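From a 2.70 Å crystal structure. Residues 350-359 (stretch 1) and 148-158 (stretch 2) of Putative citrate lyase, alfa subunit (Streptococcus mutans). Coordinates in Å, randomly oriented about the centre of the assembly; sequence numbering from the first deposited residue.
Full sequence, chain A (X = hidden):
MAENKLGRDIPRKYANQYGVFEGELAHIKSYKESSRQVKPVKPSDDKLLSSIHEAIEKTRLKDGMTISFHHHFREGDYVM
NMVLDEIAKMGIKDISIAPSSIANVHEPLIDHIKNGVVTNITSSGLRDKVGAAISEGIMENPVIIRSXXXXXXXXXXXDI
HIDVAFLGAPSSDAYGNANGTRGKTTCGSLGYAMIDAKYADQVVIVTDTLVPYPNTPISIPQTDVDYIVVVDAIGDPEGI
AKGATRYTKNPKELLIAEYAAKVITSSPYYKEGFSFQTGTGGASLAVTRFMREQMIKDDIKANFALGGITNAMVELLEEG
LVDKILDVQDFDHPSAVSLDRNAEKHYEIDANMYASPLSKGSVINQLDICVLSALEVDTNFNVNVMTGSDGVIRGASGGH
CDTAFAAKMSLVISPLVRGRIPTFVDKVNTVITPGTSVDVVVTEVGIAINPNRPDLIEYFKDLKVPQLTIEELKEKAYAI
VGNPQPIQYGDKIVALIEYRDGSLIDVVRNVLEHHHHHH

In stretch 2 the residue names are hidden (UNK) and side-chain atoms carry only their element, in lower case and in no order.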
# COMPACT_ATOMS: atom_id res chain seq x y z
N ASP A 350 -8.07 -3.14 -1.15
CA ASP A 350 -8.63 -1.87 -1.58
C ASP A 350 -9.52 -2.10 -2.79
O ASP A 350 -9.33 -3.06 -3.54
CB ASP A 350 -7.51 -0.89 -1.94
CG ASP A 350 -6.71 -1.34 -3.16
OD1 ASP A 350 -7.19 -1.20 -4.30
OD2 ASP A 350 -5.58 -1.85 -2.99
N ALA A 351 -10.48 -1.21 -2.99
CA ALA A 351 -11.40 -1.32 -4.12
C ALA A 351 -10.72 -1.40 -5.48
O ALA A 351 -11.28 -1.98 -6.41
CB ALA A 351 -12.38 -0.14 -4.11
N ASN A 352 -9.52 -0.83 -5.61
CA ASN A 352 -8.84 -0.88 -6.89
C ASN A 352 -8.39 -2.30 -7.19
O ASN A 352 -8.66 -2.83 -8.26
CB ASN A 352 -7.64 0.05 -6.93
CG ASN A 352 -7.04 0.17 -8.34
OD1 ASN A 352 -7.69 0.70 -9.26
ND2 ASN A 352 -5.82 -0.33 -8.51
N MSE A 353 -7.71 -2.91 -6.24
CA MSE A 353 -7.26 -4.28 -6.44
C MSE A 353 -8.48 -5.17 -6.64
O MSE A 353 -8.40 -6.23 -7.29
CB MSE A 353 -6.48 -4.77 -5.23
CG MSE A 353 -5.86 -6.13 -5.45
SE MSE A 353 -4.84 -6.65 -3.92
CE MSE A 353 -5.19 -8.53 -3.92
N TYR A 354 -9.60 -4.71 -6.08
CA TYR A 354 -10.86 -5.42 -6.15
C TYR A 354 -11.50 -5.52 -7.52
O TYR A 354 -11.55 -6.61 -8.09
CB TYR A 354 -11.88 -4.81 -5.15
CG TYR A 354 -13.27 -5.42 -5.24
CD1 TYR A 354 -13.44 -6.80 -5.27
CD2 TYR A 354 -14.40 -4.62 -5.35
CE1 TYR A 354 -14.69 -7.37 -5.40
CE2 TYR A 354 -15.68 -5.19 -5.49
CZ TYR A 354 -15.81 -6.57 -5.52
OH TYR A 354 -17.05 -7.18 -5.69
N ALA A 355 -11.98 -4.40 -8.06
CA ALA A 355 -12.66 -4.49 -9.34
C ALA A 355 -12.37 -3.44 -10.42
O ALA A 355 -13.23 -3.14 -11.24
CB ALA A 355 -14.15 -4.53 -9.09
N SER A 356 -11.15 -2.93 -10.45
CA SER A 356 -10.81 -1.92 -11.44
C SER A 356 -10.50 -2.49 -12.80
O SER A 356 -9.66 -3.37 -12.94
CB SER A 356 -9.62 -1.09 -10.99
OG SER A 356 -9.16 -0.29 -12.06
N PRO A 357 -11.17 -1.98 -13.83
CA PRO A 357 -10.94 -2.45 -15.19
C PRO A 357 -9.60 -1.96 -15.76
O PRO A 357 -9.09 -2.54 -16.71
CB PRO A 357 -12.15 -1.90 -15.94
CG PRO A 357 -12.41 -0.60 -15.25
CD PRO A 357 -12.23 -0.95 -13.78
N LEU A 358 -9.04 -0.91 -15.18
CA LEU A 358 -7.77 -0.37 -15.65
C LEU A 358 -6.67 -0.49 -14.63
O LEU A 358 -6.19 0.52 -14.11
CB LEU A 358 -7.91 1.09 -16.03
CG LEU A 358 -8.51 1.36 -17.40
CD1 LEU A 358 -8.43 2.85 -17.69
CD2 LEU A 358 -7.75 0.57 -18.45
N SER A 359 -6.25 -1.71 -14.35
CA SER A 359 -5.21 -1.92 -13.36
C SER A 359 -4.26 -2.96 -13.90
O SER A 359 -4.38 -3.40 -15.04
CB SER A 359 -5.82 -2.47 -12.08
OG SER A 359 -6.25 -3.80 -12.31
N UNK A 148 -18.10 0.33 -8.25
CA UNK A 148 -16.95 0.41 -7.34
C UNK A 148 -15.65 0.44 -8.16
O UNK A 148 -14.73 1.18 -7.83
c UNK A 148 -16.92 -0.77 -6.35
c UNK A 148 -18.06 -0.76 -5.38
c UNK A 148 -18.81 -1.77 -4.87
n UNK A 148 -19.72 -1.20 -4.01
c UNK A 148 -19.55 0.11 -4.00
n UNK A 148 -18.55 0.41 -4.82
N UNK A 149 -15.60 -0.36 -9.22
CA UNK A 149 -14.42 -0.37 -10.06
C UNK A 149 -14.30 0.94 -10.83
O UNK A 149 -13.21 1.50 -10.98
N UNK A 150 -15.43 1.45 -11.34
CA UNK A 150 -15.41 2.70 -12.08
C UNK A 150 -14.86 3.85 -11.27
O UNK A 150 -14.11 4.70 -11.78
N UNK A 151 -15.24 3.90 -10.00
CA UNK A 151 -14.77 4.96 -9.11
C UNK A 151 -13.26 4.82 -8.93
O UNK A 151 -12.51 5.80 -8.98
n UNK A 151 -14.40 8.15 -3.06
n UNK A 151 -13.45 6.21 -3.84
c UNK A 151 -15.72 5.70 -5.43
n UNK A 151 -15.54 6.84 -4.55
c UNK A 151 -15.46 4.85 -7.75
c UNK A 151 -14.99 5.88 -6.74
c UNK A 151 -14.46 7.06 -3.82
N UNK A 152 -12.82 3.58 -8.72
CA UNK A 152 -11.40 3.34 -8.56
C UNK A 152 -10.70 3.70 -9.88
O UNK A 152 -9.66 4.33 -9.86
c UNK A 152 -11.16 1.88 -8.19
N UNK A 153 -11.29 3.33 -11.01
CA UNK A 153 -10.69 3.65 -12.30
C UNK A 153 -10.57 5.16 -12.47
O UNK A 153 -9.50 5.67 -12.79
n UNK A 153 -14.12 6.70 -15.12
c UNK A 153 -13.73 5.45 -15.38
c UNK A 153 -11.51 3.09 -13.46
c UNK A 153 -11.93 3.83 -15.85
c UNK A 153 -10.89 3.36 -14.83
n UNK A 153 -12.44 5.17 -15.55
n UNK A 153 -14.64 4.50 -15.49
N UNK A 154 -11.68 5.88 -12.26
CA UNK A 154 -11.67 7.34 -12.40
C UNK A 154 -10.61 8.02 -11.54
O UNK A 154 -9.85 8.85 -12.04
c UNK A 154 -13.03 7.91 -12.07
N UNK A 155 -10.56 7.67 -10.26
CA UNK A 155 -9.59 8.28 -9.38
C UNK A 155 -8.16 8.00 -9.84
O UNK A 155 -7.32 8.89 -9.82
c UNK A 155 -11.56 7.84 -6.07
c UNK A 155 -9.80 7.81 -7.93
c UNK A 155 -8.73 8.40 -7.01
c UNK A 155 -11.20 8.22 -7.48
N UNK A 156 -7.90 6.79 -10.29
CA UNK A 156 -6.55 6.46 -10.73
C UNK A 156 -6.18 7.08 -12.08
O UNK A 156 -5.02 7.40 -12.31
c UNK A 156 -6.40 4.95 -10.79
N UNK A 157 -7.16 7.23 -12.95
CA UNK A 157 -6.96 7.81 -14.28
C UNK A 157 -6.84 9.32 -14.18
O UNK A 157 -6.44 9.99 -15.13
c UNK A 157 -8.13 7.49 -15.18
o UNK A 157 -8.29 6.07 -15.25
c UNK A 157 -7.90 8.03 -16.59
N UNK A 158 -7.20 9.84 -13.01
CA UNK A 158 -7.18 11.26 -12.73
C UNK A 158 -8.26 12.03 -13.47
O UNK A 158 -8.23 13.26 -13.52
c UNK A 158 -5.81 11.89 -13.06
o UNK A 158 -4.46 13.78 -12.44
c UNK A 158 -5.52 13.15 -12.22
o UNK A 158 -6.35 13.49 -11.35

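Position 148 carries one carbon followed by a five-membered ring of three carbons and two nitrogens, which identifies His-148. Its CA-to-CB bond points toward stretch 1, yet the nearest approach is 4.7 Å, from His-148 CB to Tyr-354 CE2; NE2 is hydrogen-bonded elsewhere in the structure.

Position 149 has no side-chain atoms, so it is Gly-149. The coordinates show why the space matters: an ideal CB here would lie 2.0 Å from Ala-355 O, a clash. Without it, Gly-149 CA approaches Ala-355 O to 3.2 Å, a CA-H...O contact with an angle of 139° at the hydrogen, and the backbones close to 4.2 Å between Ser-356 CA and Gly-149 CA.

Position 150 is equally bare, hence Gly-150, but a CB would point away and meet nothing of stretch 1.

At 151, three carbons and a nitrogen lead to a carbon bearing two more nitrogens, the guanidinium of Arg-151. The extended chain stays out of reach of stretch 1, and both terminal nitrogens bond elsewhere.

Position 152 has a single carbon, so it is Ala-152. Its CB points toward stretch 1, lying 3.8 Å from Asn-352 OD1 and 4.4 Å from Ser-356 CB.

Position 153 repeats the pattern of three carbons, a nitrogen and a carbon with two nitrogens: Arg-153. Its CB and CG, the first two carbons, offer an aliphatic surface, with CB 4.1 Å from Pro-357 CD and CG 3.8 Å from Leu-358 CD1.

A lone carbon at 154 gives Ala-154, out of reach. Position 155 has four carbons, forked at the first with one arm two carbons long, which is Ile-155, also without contact. The one carbon at 156 marks Ala-156; its CA-to-CB bond points toward stretch 1, but Ala-156 CB stays 4.7 Å from Asn-352 OD1.

At 157, a carbon carries one oxygen and one carbon, as in Thr-157. OG1 lies 4.0 Å from Leu-358 CD1, while it donates to Arg-153 O at 2.8 Å.

Position 158 has two carbons, the second bearing two oxygens: Asp-158. Positive phi (71°) takes it out of the helix, far from stretch 1.

The contact buries 416 Å² in total and contains no hydrogen bond between the stretches. Its helix axes approach to 8.4 Å at 120°, with the glycine and alanine at 149 and 152 allowing close backbone approach. Beyond them, Pro-357 and Leu-358 pack along Arg-153 and Thr-157. Within stretch 1, Leu-358 N donates to Ser-356 OG at 3.2 Å, bracing the loop that supplies these side chains.

Stretch 2 (148-158) HGGRARAIATD
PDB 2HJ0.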